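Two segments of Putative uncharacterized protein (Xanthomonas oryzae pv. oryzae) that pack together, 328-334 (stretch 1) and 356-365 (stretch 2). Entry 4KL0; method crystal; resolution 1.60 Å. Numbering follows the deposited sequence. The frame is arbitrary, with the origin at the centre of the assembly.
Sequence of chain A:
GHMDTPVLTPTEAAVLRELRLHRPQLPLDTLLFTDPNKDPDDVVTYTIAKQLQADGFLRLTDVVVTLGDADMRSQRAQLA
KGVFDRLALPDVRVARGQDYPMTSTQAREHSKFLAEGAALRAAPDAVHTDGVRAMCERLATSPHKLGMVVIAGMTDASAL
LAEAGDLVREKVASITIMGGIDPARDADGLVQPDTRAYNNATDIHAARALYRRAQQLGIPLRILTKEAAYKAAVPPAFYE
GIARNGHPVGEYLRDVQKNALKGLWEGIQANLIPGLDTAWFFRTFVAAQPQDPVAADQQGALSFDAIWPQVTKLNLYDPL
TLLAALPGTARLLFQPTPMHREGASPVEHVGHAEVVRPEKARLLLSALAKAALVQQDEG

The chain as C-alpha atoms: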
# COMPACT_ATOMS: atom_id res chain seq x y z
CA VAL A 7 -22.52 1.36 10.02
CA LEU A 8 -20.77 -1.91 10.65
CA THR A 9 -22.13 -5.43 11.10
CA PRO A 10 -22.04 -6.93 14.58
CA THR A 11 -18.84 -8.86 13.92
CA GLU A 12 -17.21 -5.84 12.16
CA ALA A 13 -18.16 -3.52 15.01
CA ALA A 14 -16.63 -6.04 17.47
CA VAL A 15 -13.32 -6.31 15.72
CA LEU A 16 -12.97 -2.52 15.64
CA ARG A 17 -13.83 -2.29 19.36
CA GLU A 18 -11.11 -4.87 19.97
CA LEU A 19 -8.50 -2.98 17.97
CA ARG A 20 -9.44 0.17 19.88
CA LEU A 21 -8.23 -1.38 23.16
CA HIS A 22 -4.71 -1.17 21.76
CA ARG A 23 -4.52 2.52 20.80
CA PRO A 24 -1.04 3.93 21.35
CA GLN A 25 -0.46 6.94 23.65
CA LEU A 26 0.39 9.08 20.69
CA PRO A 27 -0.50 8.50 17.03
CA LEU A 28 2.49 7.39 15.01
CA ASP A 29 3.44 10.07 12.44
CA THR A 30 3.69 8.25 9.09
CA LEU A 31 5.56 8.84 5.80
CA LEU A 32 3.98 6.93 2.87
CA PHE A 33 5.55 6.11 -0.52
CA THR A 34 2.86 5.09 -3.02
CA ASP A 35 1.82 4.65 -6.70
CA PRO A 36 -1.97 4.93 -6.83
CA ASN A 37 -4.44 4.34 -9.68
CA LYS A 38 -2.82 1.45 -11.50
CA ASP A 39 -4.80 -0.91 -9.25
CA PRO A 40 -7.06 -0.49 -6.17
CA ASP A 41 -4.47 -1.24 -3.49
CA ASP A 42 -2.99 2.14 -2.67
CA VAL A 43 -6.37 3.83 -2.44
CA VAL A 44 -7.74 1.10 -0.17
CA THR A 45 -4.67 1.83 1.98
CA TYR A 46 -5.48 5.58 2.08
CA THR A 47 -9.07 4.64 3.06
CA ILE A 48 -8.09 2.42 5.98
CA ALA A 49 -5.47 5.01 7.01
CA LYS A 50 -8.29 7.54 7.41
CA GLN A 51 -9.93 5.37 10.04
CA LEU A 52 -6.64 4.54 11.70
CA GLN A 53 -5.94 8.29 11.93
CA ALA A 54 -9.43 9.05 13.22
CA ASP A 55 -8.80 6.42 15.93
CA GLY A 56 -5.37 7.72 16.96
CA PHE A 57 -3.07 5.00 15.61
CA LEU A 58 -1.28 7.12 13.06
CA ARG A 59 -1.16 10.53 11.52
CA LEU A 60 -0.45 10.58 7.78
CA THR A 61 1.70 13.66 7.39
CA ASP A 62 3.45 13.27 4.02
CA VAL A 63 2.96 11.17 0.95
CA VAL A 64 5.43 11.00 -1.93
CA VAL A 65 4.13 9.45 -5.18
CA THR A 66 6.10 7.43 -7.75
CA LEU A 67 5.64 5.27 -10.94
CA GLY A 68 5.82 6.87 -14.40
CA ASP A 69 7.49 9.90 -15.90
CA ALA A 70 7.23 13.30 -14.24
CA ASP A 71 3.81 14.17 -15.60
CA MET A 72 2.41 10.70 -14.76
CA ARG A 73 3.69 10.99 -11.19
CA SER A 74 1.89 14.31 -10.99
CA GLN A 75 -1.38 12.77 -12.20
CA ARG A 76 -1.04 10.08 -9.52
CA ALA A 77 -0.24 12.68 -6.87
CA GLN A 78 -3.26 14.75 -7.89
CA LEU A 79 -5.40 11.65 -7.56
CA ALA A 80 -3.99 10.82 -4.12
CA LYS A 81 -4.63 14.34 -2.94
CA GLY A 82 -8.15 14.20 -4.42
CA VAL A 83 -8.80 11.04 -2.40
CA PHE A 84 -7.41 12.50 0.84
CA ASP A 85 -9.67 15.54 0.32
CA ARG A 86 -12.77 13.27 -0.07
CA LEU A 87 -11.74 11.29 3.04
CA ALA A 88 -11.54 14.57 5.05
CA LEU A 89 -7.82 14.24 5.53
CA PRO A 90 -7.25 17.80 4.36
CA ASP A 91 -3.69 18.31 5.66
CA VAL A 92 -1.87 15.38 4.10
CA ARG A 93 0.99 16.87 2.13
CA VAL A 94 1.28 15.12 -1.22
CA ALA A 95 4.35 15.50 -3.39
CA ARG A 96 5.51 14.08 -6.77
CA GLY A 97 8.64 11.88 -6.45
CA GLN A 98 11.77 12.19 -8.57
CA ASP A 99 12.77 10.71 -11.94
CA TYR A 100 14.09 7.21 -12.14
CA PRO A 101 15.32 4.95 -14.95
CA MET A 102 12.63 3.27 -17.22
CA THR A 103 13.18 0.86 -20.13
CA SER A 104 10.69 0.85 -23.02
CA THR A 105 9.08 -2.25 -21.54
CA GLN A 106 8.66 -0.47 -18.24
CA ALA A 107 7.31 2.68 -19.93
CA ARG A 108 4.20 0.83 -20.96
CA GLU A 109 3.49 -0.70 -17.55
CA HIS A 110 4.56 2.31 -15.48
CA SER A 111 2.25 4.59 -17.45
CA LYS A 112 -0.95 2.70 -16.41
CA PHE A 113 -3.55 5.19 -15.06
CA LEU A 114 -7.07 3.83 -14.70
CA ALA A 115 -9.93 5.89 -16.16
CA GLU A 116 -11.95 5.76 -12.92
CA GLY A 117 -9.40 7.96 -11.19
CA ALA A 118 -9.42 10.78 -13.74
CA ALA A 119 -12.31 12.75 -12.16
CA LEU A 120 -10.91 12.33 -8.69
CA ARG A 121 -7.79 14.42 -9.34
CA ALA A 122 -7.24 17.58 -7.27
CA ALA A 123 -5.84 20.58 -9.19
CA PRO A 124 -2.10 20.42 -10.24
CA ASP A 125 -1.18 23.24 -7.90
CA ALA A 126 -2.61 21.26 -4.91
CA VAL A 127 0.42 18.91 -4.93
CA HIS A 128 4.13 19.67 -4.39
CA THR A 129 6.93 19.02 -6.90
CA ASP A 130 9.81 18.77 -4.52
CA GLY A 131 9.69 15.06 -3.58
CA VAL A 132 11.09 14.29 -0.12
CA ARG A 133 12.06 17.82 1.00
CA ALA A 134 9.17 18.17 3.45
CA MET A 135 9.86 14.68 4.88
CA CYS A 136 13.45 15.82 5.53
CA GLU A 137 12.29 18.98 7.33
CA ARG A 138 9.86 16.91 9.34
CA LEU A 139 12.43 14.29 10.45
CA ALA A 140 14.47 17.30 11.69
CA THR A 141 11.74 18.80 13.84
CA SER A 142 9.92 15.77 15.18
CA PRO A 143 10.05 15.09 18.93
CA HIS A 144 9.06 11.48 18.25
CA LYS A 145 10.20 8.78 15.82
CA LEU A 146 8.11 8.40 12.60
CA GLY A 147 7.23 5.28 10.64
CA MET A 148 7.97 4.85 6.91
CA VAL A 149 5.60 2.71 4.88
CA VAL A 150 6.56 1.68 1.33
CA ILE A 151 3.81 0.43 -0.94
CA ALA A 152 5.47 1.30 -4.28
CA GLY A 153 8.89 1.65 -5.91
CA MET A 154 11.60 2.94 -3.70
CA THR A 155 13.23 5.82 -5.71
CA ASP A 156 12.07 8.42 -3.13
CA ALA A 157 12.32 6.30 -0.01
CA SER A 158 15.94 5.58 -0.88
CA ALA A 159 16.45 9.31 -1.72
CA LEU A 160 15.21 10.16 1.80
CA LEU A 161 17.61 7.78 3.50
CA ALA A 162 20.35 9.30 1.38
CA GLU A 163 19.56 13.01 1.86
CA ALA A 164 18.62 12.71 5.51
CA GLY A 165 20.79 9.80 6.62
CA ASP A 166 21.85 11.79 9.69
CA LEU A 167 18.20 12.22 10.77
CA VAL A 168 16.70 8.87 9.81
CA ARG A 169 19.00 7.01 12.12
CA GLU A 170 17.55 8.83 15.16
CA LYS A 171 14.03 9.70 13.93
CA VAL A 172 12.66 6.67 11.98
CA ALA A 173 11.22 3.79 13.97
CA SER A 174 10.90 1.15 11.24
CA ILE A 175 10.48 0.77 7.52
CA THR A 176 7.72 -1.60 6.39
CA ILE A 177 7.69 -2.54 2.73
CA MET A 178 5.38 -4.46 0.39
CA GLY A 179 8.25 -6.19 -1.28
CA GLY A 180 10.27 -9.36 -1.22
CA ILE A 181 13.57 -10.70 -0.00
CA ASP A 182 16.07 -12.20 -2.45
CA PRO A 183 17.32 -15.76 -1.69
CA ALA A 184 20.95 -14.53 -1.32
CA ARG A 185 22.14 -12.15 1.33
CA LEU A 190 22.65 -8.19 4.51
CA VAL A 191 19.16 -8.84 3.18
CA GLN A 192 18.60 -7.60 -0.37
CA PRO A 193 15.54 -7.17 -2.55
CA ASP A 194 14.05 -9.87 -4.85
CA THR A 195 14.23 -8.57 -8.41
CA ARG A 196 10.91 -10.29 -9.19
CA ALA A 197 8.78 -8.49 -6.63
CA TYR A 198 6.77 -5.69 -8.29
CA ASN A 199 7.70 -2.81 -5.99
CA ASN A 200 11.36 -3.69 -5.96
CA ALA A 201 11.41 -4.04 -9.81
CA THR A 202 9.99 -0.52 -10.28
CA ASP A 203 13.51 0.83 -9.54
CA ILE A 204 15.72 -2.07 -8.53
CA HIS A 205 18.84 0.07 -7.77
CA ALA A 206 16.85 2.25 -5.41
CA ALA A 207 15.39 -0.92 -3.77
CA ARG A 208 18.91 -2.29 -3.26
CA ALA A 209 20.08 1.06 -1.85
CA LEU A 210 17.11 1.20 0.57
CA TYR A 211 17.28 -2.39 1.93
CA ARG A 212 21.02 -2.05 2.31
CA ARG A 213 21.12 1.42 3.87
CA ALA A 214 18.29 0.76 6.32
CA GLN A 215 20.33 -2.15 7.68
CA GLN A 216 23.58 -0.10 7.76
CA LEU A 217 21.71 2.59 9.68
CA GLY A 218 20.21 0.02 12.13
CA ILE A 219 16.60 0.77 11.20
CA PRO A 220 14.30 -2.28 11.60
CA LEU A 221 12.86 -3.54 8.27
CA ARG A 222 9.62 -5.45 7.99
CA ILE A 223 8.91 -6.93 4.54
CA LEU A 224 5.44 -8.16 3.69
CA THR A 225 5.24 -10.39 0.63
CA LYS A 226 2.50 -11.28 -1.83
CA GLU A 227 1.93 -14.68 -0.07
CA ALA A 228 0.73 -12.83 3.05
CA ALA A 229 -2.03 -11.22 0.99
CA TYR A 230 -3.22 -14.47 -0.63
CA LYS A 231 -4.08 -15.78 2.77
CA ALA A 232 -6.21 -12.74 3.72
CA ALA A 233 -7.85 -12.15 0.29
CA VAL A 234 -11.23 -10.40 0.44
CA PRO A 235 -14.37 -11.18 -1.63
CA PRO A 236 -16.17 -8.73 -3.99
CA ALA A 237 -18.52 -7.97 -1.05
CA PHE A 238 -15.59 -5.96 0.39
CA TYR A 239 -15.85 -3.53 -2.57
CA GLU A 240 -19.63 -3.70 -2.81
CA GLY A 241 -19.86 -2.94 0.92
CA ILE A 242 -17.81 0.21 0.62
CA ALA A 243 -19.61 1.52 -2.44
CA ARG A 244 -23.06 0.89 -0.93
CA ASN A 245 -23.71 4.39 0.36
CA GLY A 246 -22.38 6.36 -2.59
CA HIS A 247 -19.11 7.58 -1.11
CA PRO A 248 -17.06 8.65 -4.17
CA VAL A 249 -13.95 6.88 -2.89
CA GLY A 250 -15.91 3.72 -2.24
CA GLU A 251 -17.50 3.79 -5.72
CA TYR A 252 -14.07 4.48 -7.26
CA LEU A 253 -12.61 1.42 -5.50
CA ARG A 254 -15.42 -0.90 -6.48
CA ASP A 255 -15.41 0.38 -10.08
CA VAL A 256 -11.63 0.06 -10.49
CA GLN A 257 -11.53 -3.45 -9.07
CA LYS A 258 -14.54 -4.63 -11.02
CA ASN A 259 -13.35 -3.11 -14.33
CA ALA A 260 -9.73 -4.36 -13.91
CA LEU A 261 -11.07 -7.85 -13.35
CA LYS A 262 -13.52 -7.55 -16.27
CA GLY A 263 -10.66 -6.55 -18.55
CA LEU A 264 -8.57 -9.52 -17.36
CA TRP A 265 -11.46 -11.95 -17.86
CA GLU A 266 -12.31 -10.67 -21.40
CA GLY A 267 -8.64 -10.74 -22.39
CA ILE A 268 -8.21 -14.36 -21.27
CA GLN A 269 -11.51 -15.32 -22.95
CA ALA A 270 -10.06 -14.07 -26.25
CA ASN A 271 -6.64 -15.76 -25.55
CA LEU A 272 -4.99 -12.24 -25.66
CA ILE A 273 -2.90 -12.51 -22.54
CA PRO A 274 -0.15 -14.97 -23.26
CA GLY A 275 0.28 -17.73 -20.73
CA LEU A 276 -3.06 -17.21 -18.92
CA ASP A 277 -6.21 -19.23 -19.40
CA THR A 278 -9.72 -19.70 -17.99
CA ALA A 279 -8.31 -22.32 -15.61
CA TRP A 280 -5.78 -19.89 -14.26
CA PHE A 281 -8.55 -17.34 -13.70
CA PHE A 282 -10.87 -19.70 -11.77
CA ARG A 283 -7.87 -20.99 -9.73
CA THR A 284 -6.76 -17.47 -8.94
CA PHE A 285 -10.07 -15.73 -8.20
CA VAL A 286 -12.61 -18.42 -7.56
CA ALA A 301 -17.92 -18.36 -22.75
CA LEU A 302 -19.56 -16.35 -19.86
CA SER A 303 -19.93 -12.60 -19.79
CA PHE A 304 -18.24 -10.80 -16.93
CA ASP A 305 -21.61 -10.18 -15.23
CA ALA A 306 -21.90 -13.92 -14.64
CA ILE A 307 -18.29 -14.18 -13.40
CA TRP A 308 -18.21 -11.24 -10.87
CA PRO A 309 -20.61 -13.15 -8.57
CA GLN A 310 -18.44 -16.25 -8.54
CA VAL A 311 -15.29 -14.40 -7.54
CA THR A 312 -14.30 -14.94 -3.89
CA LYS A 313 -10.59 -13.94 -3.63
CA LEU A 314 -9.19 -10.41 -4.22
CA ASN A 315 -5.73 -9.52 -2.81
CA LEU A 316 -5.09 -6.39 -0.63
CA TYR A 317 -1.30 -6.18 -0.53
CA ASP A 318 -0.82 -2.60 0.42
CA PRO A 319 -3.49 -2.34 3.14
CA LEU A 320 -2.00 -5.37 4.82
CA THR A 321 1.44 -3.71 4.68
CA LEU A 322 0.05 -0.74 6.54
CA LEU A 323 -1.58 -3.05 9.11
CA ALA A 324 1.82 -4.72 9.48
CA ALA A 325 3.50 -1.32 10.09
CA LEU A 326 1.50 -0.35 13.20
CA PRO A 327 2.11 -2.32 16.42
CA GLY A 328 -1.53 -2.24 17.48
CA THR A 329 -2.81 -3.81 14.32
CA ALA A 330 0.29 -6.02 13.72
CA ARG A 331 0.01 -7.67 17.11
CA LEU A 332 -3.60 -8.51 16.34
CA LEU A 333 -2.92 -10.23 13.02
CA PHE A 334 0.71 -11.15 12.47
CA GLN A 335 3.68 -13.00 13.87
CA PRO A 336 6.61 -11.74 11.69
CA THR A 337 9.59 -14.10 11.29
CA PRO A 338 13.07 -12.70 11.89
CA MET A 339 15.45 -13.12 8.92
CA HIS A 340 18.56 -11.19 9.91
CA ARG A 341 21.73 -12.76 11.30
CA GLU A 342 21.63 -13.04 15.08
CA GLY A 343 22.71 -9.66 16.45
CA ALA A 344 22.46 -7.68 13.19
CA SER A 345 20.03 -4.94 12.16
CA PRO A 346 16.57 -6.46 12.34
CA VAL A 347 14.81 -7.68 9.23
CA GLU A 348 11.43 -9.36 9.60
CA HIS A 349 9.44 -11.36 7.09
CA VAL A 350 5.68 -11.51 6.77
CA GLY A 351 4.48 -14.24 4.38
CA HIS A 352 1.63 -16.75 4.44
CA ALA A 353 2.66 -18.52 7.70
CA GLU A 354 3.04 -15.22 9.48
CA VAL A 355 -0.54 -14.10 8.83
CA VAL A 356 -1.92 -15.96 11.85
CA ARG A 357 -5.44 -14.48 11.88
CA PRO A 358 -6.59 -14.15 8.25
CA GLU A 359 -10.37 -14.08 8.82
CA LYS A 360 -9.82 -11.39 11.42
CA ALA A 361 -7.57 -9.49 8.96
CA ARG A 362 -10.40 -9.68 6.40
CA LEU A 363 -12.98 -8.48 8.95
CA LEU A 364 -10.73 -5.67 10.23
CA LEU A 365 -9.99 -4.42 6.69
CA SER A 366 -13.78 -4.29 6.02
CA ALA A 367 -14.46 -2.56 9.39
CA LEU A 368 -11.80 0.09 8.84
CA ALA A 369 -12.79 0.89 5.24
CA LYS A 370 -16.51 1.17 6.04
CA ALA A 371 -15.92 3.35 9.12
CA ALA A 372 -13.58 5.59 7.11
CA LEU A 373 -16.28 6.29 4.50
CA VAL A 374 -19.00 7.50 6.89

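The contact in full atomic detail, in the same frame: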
# COMPACT_ATOMS: atom_id res chain seq x y z
N GLY A 328 -0.20 -1.85 17.00
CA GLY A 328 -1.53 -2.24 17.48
C GLY A 328 -2.25 -3.21 16.56
O GLY A 328 -2.86 -4.21 16.97
N THR A 329 -2.17 -2.92 15.27
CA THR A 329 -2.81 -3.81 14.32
C THR A 329 -1.94 -5.07 14.08
O THR A 329 -2.50 -6.16 13.94
CB THR A 329 -3.06 -3.06 13.00
OG1 THR A 329 -1.88 -2.33 12.66
CG2 THR A 329 -4.28 -2.07 13.13
N ALA A 330 -0.61 -4.90 14.03
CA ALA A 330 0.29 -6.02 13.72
C ALA A 330 0.11 -7.08 14.78
O ALA A 330 0.01 -8.26 14.46
CB ALA A 330 1.71 -5.59 13.72
N ARG A 331 0.03 -6.67 16.04
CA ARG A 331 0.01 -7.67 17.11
C ARG A 331 -1.31 -8.44 17.09
O ARG A 331 -1.39 -9.57 17.55
CB ARG A 331 0.34 -7.05 18.47
CG ARG A 331 1.81 -6.56 18.54
CD ARG A 331 2.16 -5.86 19.87
NE ARG A 331 3.50 -5.25 19.87
CZ ARG A 331 3.77 -4.02 20.31
NH1 ARG A 331 2.80 -3.24 20.79
NH2 ARG A 331 5.02 -3.55 20.26
N LEU A 332 -2.34 -7.84 16.52
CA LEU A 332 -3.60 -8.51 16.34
C LEU A 332 -3.53 -9.61 15.27
O LEU A 332 -4.21 -10.64 15.40
CB LEU A 332 -4.63 -7.46 15.91
CG LEU A 332 -6.03 -7.44 16.51
CD1 LEU A 332 -5.94 -7.38 18.01
CD2 LEU A 332 -6.79 -6.24 15.93
N LEU A 333 -2.76 -9.40 14.20
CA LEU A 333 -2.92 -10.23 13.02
C LEU A 333 -1.71 -11.06 12.65
O LEU A 333 -1.85 -12.09 11.97
CB LEU A 333 -3.27 -9.35 11.79
CG LEU A 333 -4.50 -8.43 11.91
CD1 LEU A 333 -4.56 -7.59 10.64
CD2 LEU A 333 -5.80 -9.20 12.10
N PHE A 334 -0.52 -10.61 13.04
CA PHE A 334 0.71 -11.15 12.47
C PHE A 334 1.73 -11.61 13.51
O PHE A 334 1.80 -11.13 14.64
CB PHE A 334 1.44 -10.12 11.60
CG PHE A 334 0.58 -9.46 10.57
CD1 PHE A 334 0.13 -10.14 9.46
CD2 PHE A 334 0.29 -8.08 10.67
CE1 PHE A 334 -0.67 -9.50 8.53
CE2 PHE A 334 -0.45 -7.43 9.70
CZ PHE A 334 -0.95 -8.13 8.65
N VAL A 356 -1.37 -14.93 10.96
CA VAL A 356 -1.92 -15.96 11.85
C VAL A 356 -3.44 -15.86 12.07
O VAL A 356 -4.12 -16.85 12.44
CB VAL A 356 -1.13 -16.01 13.16
CG1 VAL A 356 0.33 -16.44 12.86
CG2 VAL A 356 -1.18 -14.67 13.87
N ARG A 357 -4.00 -14.68 11.79
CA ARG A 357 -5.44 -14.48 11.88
C ARG A 357 -6.07 -13.91 10.60
O ARG A 357 -6.56 -12.78 10.61
CB ARG A 357 -5.81 -13.57 13.08
CG ARG A 357 -5.21 -13.96 14.46
CD ARG A 357 -5.86 -15.21 15.05
NE ARG A 357 -5.31 -15.57 16.37
CZ ARG A 357 -4.79 -16.77 16.66
NH1 ARG A 357 -4.75 -17.74 15.74
NH2 ARG A 357 -4.32 -17.01 17.89
N PRO A 358 -6.11 -14.70 9.51
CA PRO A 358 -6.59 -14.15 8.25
C PRO A 358 -8.06 -13.77 8.21
O PRO A 358 -8.38 -12.82 7.48
CB PRO A 358 -6.26 -15.25 7.22
CG PRO A 358 -6.22 -16.48 8.02
CD PRO A 358 -5.78 -16.14 9.40
N GLU A 359 -8.95 -14.49 8.91
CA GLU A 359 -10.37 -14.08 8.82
C GLU A 359 -10.57 -12.80 9.61
O GLU A 359 -11.37 -11.94 9.23
CB GLU A 359 -11.37 -15.18 9.24
CG GLU A 359 -12.87 -14.75 9.22
CD GLU A 359 -13.38 -14.10 7.89
OE1 GLU A 359 -14.10 -13.07 7.99
OE2 GLU A 359 -13.10 -14.62 6.76
N LYS A 360 -9.79 -12.64 10.68
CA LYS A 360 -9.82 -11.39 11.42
C LYS A 360 -9.20 -10.23 10.59
O LYS A 360 -9.70 -9.12 10.65
CB LYS A 360 -9.11 -11.51 12.77
CG LYS A 360 -9.13 -10.20 13.59
CD LYS A 360 -9.40 -10.44 15.03
CE LYS A 360 -8.22 -10.94 15.78
NZ LYS A 360 -8.67 -11.27 17.19
N ALA A 361 -8.12 -10.50 9.88
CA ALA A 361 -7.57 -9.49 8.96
C ALA A 361 -8.61 -9.06 7.93
O ALA A 361 -8.77 -7.85 7.65
CB ALA A 361 -6.29 -10.02 8.28
N ARG A 362 -9.32 -10.02 7.34
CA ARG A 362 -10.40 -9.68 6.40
C ARG A 362 -11.47 -8.79 7.04
O ARG A 362 -11.91 -7.80 6.45
CB ARG A 362 -11.09 -10.95 5.89
CG ARG A 362 -10.28 -11.81 4.92
CD ARG A 362 -11.19 -12.93 4.35
NE ARG A 362 -10.38 -13.92 3.63
CZ ARG A 362 -9.92 -15.05 4.16
NH1 ARG A 362 -10.23 -15.38 5.43
NH2 ARG A 362 -9.18 -15.87 3.42
N LEU A 363 -11.90 -9.16 8.26
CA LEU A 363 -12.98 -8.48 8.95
C LEU A 363 -12.53 -7.06 9.39
O LEU A 363 -13.24 -6.07 9.22
CB LEU A 363 -13.40 -9.32 10.17
CG LEU A 363 -14.80 -9.19 10.71
CD1 LEU A 363 -15.81 -9.52 9.63
CD2 LEU A 363 -14.91 -10.19 11.86
N LEU A 364 -11.31 -6.97 9.89
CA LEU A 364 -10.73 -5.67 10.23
C LEU A 364 -10.54 -4.73 9.03
O LEU A 364 -10.87 -3.51 9.12
CB LEU A 364 -9.43 -5.83 10.99
CG LEU A 364 -8.84 -4.51 11.47
CD1 LEU A 364 -9.78 -3.85 12.49
CD2 LEU A 364 -7.49 -4.77 12.06
N LEU A 365 -10.06 -5.25 7.91
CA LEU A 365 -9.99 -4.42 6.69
C LEU A 365 -11.38 -3.91 6.33
O LEU A 365 -11.53 -2.71 6.06
CB LEU A 365 -9.40 -5.21 5.50
CG LEU A 365 -7.90 -5.48 5.63
CD1 LEU A 365 -7.48 -6.58 4.64
CD2 LEU A 365 -7.00 -4.24 5.41

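The end of helix 328-333 packs against the start of helix 358-365. The helix directions are 144° apart, their axes approach to 10.2 Å, and 405 Å² is buried. The contact is tightest where one helix ends and the other begins: the CA atoms of Leu 333 and Arg 357 are 5.1 Å apart.

Leu 333 is the centre of the contact and has the largest covered area, 111 Å². Its backbone O accepts two hydrogen bonds, from Val 356 N at 3.1 Å and a weak one from Arg 357 N at 3.4 Å. Being near the helix end, this carbonyl is free to take donors from the other stretch. The CA-to-CB bond of Leu 333 points sideways, but its m, t rotamer brings both methyls to the second helix. CD2 lies 3.5 Å from Ala 361 N and 3.8 Å from Lys 360 CG. CD1 lies 3.8 Å from Ala 361 CB. The small Ala 361 points toward the first stretch and lets the leucine come close to the helix backbone.

Leu 364, one turn further on, also points toward the first stretch. Its t, p rotamer places CD2 4.3 Å from Leu 333 CD1, 4.2 Å from Leu 332 CD2 and 4.3 Å from Thr 329 CG2. Thr 329, with chi1 p, thus offers its methyl to this apolar cluster.

Leu 332 has an off-well chi1 of -137°, and its side-chain end comes nearer the second stretch. Lys 360 contributes its aliphatic chain: CE is 4.2 Å from Leu 332 CG, while NZ is hydrogen-bonded elsewhere in the structure.

Arg 357 is exposed; its CA-to-CB bond points toward the first stretch, and its CG lies 3.6 Å from Leu 332 O. Its m, m, t chain then leads away, and NH1 makes a weak hydrogen bond to Val 356 O at 3.5 Å.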